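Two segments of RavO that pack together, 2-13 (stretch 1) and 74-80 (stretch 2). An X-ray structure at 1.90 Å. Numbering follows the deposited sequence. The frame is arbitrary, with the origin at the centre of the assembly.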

# COMPACT_ATOMS: atom_id res chain seq x y z
N SER A 2 12.95 -11.43 0.09
CA SER A 2 12.43 -11.33 -1.26
C SER A 2 11.06 -10.65 -1.28
O SER A 2 10.56 -10.25 -2.33
N GLU A 3 10.46 -10.51 -0.10
CA GLU A 3 9.15 -9.88 0.04
C GLU A 3 9.22 -8.57 0.81
O GLU A 3 8.17 -8.00 1.15
N LYS A 4 10.42 -8.07 1.08
CA LYS A 4 10.55 -6.85 1.87
C LYS A 4 9.98 -5.64 1.14
O LYS A 4 9.61 -4.65 1.79
N ILE A 5 9.87 -5.70 -0.19
CA ILE A 5 9.26 -4.58 -0.92
C ILE A 5 7.80 -4.40 -0.51
O ILE A 5 7.32 -3.28 -0.37
N TYR A 6 7.08 -5.51 -0.30
CA TYR A 6 5.68 -5.39 0.08
C TYR A 6 5.53 -4.82 1.49
O TYR A 6 4.55 -4.12 1.77
N LYS A 7 6.48 -5.09 2.38
CA LYS A 7 6.41 -4.50 3.71
C LYS A 7 6.68 -3.00 3.66
O LYS A 7 6.07 -2.23 4.41
N VAL A 8 7.60 -2.57 2.79
CA VAL A 8 7.85 -1.14 2.63
C VAL A 8 6.64 -0.45 1.99
O VAL A 8 6.25 0.65 2.40
N MET A 9 6.04 -1.10 0.99
CA MET A 9 4.84 -0.55 0.37
C MET A 9 3.70 -0.47 1.37
O MET A 9 2.94 0.51 1.38
N GLU A 10 3.55 -1.50 2.20
CA GLU A 10 2.54 -1.47 3.26
C GLU A 10 2.72 -0.25 4.15
O GLU A 10 1.76 0.48 4.44
N GLU A 11 3.96 0.00 4.58
CA GLU A 11 4.23 1.13 5.47
C GLU A 11 3.84 2.45 4.82
O GLU A 11 3.31 3.34 5.49
N ILE A 12 4.09 2.59 3.52
CA ILE A 12 3.78 3.84 2.83
C ILE A 12 2.28 3.96 2.58
O ILE A 12 1.67 5.00 2.87
N PHE A 13 1.67 2.91 2.03
CA PHE A 13 0.31 3.03 1.52
C PHE A 13 -0.73 3.11 2.63
O PHE A 13 -1.84 3.59 2.37
N GLY A 74 12.10 5.74 -5.05
CA GLY A 74 11.97 4.42 -5.62
C GLY A 74 12.28 3.35 -4.59
O GLY A 74 13.12 3.54 -3.71
N ILE A 75 11.57 2.23 -4.71
CA ILE A 75 11.78 1.05 -3.88
C ILE A 75 12.15 -0.11 -4.79
O ILE A 75 11.41 -0.43 -5.72
N ASN A 76 13.29 -0.75 -4.52
CA ASN A 76 13.70 -1.86 -5.37
C ASN A 76 13.09 -3.17 -4.86
O ASN A 76 12.40 -3.20 -3.84
N LYS A 77 13.37 -4.26 -5.59
CA LYS A 77 12.72 -5.54 -5.30
C LYS A 77 13.04 -6.05 -3.90
O LYS A 77 12.24 -6.77 -3.30
N ASN A 78 14.21 -5.71 -3.36
CA ASN A 78 14.59 -6.14 -2.03
C ASN A 78 14.29 -5.09 -0.96
O ASN A 78 14.84 -5.17 0.15
N GLY A 79 13.42 -4.12 -1.26
CA GLY A 79 12.91 -3.21 -0.25
C GLY A 79 13.76 -2.00 0.06
O GLY A 79 13.44 -1.27 1.00
N GLU A 80 14.83 -1.76 -0.70
CA GLU A 80 15.69 -0.61 -0.45
C GLU A 80 15.08 0.66 -1.02
O GLU A 80 14.50 0.65 -2.11

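This is a small apolar contact in which one face of a helix packs on a strand segment and the adjoining turn, with no hydrogen bond between the two stretches. It buries 406 Å² in total. The helix and the strand run roughly antiparallel, at 153°, and their axes approach to 8.8 Å.

Ile-75 is the centre on the strand side. Its side chain points toward the helix with chi1 m and chi2 t. Its CD1 reaches Val-8 CG1 at 3.8 Å and Ile-12 CD1 at 3.7 Å, and Met-9 CG lies farther from Ile-75 CD1, at 4.4 Å. The CG2 of Ile-75 is 4.0 Å from Ile-5 CG1.

Ile-5 points toward the other stretch with chi1 and chi2 both t. It packs against backbone as well as side chain: its CD1 lies 3.6 Å from Asn-76 O, and its CG2 lies 3.5 Å from Lys-77 O. Val-8, chi1 t, also points in, and its CG2 is 3.5 Å from Gly-79 O. Ile-12, m then t, points in from farther along the helix. Met-9 points sideways.

Gly-79 lets the turn come close. Its CA is 4.0 Å from Ile-5 CA. A CB here would lie 3.0 Å from Lys-4 CB, a clash, and the positive phi also favours glycine. Lys-4 CB touches Asn-78 O at 3.8 Å, but the end of its side chain leads away.

The side-chain hydrogen bonds between residues of these segments all lie within one stretch. Asn-76, chi1 p, points away from the helix and braces the type I turn. Its OD1 accepts from Glu-80 N at 2.9 Å and, weakly, from Asn-78 N at 3.0 Å. Its ND2 donates to Glu-80 OE2 at 3.0 Å. On the helix, Lys-7 NZ forms a salt bridge with Glu-10 OE1 at 2.7 Å, away from the contact.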

# COMPACT_ATOMS: atom_id res chain seq x y z
CB SER A 2 12.33 -12.72 -1.90
OG SER A 2 11.79 -12.66 -3.20
CB GLU A 3 8.17 -10.84 0.73
CG GLU A 3 8.39 -11.00 2.23
CD GLU A 3 7.46 -12.03 2.84
OE1 GLU A 3 6.97 -12.91 2.09
OE2 GLU A 3 7.22 -11.97 4.06
CB LYS A 4 12.01 -6.62 2.26
CG LYS A 4 12.59 -7.78 3.06
CD LYS A 4 11.73 -7.99 4.29
CE LYS A 4 11.91 -9.38 4.87
NZ LYS A 4 12.51 -10.34 3.92
CB ILE A 5 9.40 -4.79 -2.44
CG1 ILE A 5 8.72 -3.64 -3.19
CG2 ILE A 5 8.81 -6.13 -2.86
CD1 ILE A 5 8.95 -3.67 -4.68
CB TYR A 6 4.98 -6.74 -0.04
CG TYR A 6 5.10 -7.34 -1.42
CD1 TYR A 6 4.46 -6.75 -2.51
CD2 TYR A 6 5.85 -8.48 -1.64
CE1 TYR A 6 4.56 -7.29 -3.77
CE2 TYR A 6 5.96 -9.03 -2.91
CZ TYR A 6 5.32 -8.43 -3.97
OH TYR A 6 5.42 -8.97 -5.22
CB LYS A 7 7.37 -5.20 4.66
CG LYS A 7 7.11 -6.70 4.82
CD LYS A 7 5.63 -6.99 5.03
CE LYS A 7 5.13 -6.49 6.37
NZ LYS A 7 3.64 -6.51 6.42
CB VAL A 8 9.13 -0.90 1.82
CG1 VAL A 8 9.39 0.60 1.65
CG2 VAL A 8 10.33 -1.57 2.49
CB MET A 9 4.43 -1.39 -0.83
CG MET A 9 5.33 -1.23 -2.03
SD MET A 9 5.01 -2.51 -3.26
CE MET A 9 3.22 -2.51 -3.28
CB GLU A 10 2.61 -2.75 4.09
CG GLU A 10 1.46 -2.94 5.09
CD GLU A 10 1.79 -3.95 6.19
OE1 GLU A 10 2.92 -3.90 6.71
OE2 GLU A 10 0.93 -4.79 6.53
CB GLU A 11 5.71 1.13 5.86
CG GLU A 11 5.98 0.71 7.30
CD GLU A 11 7.46 0.67 7.63
OE1 GLU A 11 8.16 -0.24 7.14
OE2 GLU A 11 7.93 1.55 8.39
CB ILE A 12 4.59 3.95 1.53
CG1 ILE A 12 6.09 4.02 1.82
CG2 ILE A 12 4.15 5.17 0.69
CD1 ILE A 12 6.94 4.11 0.58
CB PHE A 13 -0.01 1.85 0.60
CG PHE A 13 0.76 1.87 -0.70
CD1 PHE A 13 1.26 3.06 -1.20
CD2 PHE A 13 0.98 0.70 -1.40
CE1 PHE A 13 1.96 3.08 -2.39
CE2 PHE A 13 1.69 0.71 -2.60
CZ PHE A 13 2.18 1.90 -3.09
CB ILE A 75 10.53 0.70 -3.05
CG1 ILE A 75 9.98 1.93 -2.33
CG2 ILE A 75 10.83 -0.43 -2.06
CD1 ILE A 75 8.55 1.76 -1.85
CB ASN A 76 15.23 -1.92 -5.49
CG ASN A 76 15.95 -2.35 -4.20
OD1 ASN A 76 15.37 -2.94 -3.29
ND2 ASN A 76 17.25 -2.08 -4.16
CB LYS A 77 13.14 -6.59 -6.33
CG LYS A 77 12.85 -6.22 -7.78
CD LYS A 77 11.37 -6.36 -8.10
CE LYS A 77 10.87 -5.16 -8.90
NZ LYS A 77 9.68 -5.50 -9.72
CB ASN A 78 16.07 -6.54 -2.00
CG ASN A 78 16.39 -7.65 -2.99
OD1 ASN A 78 15.84 -8.75 -2.90
ND2 ASN A 78 17.29 -7.38 -3.93
CB GLU A 80 17.06 -0.85 -1.08
CG GLU A 80 17.77 -2.08 -0.58
CD GLU A 80 19.23 -2.08 -0.97
OE1 GLU A 80 20.09 -1.90 -0.08
OE2 GLU A 80 19.52 -2.25 -2.17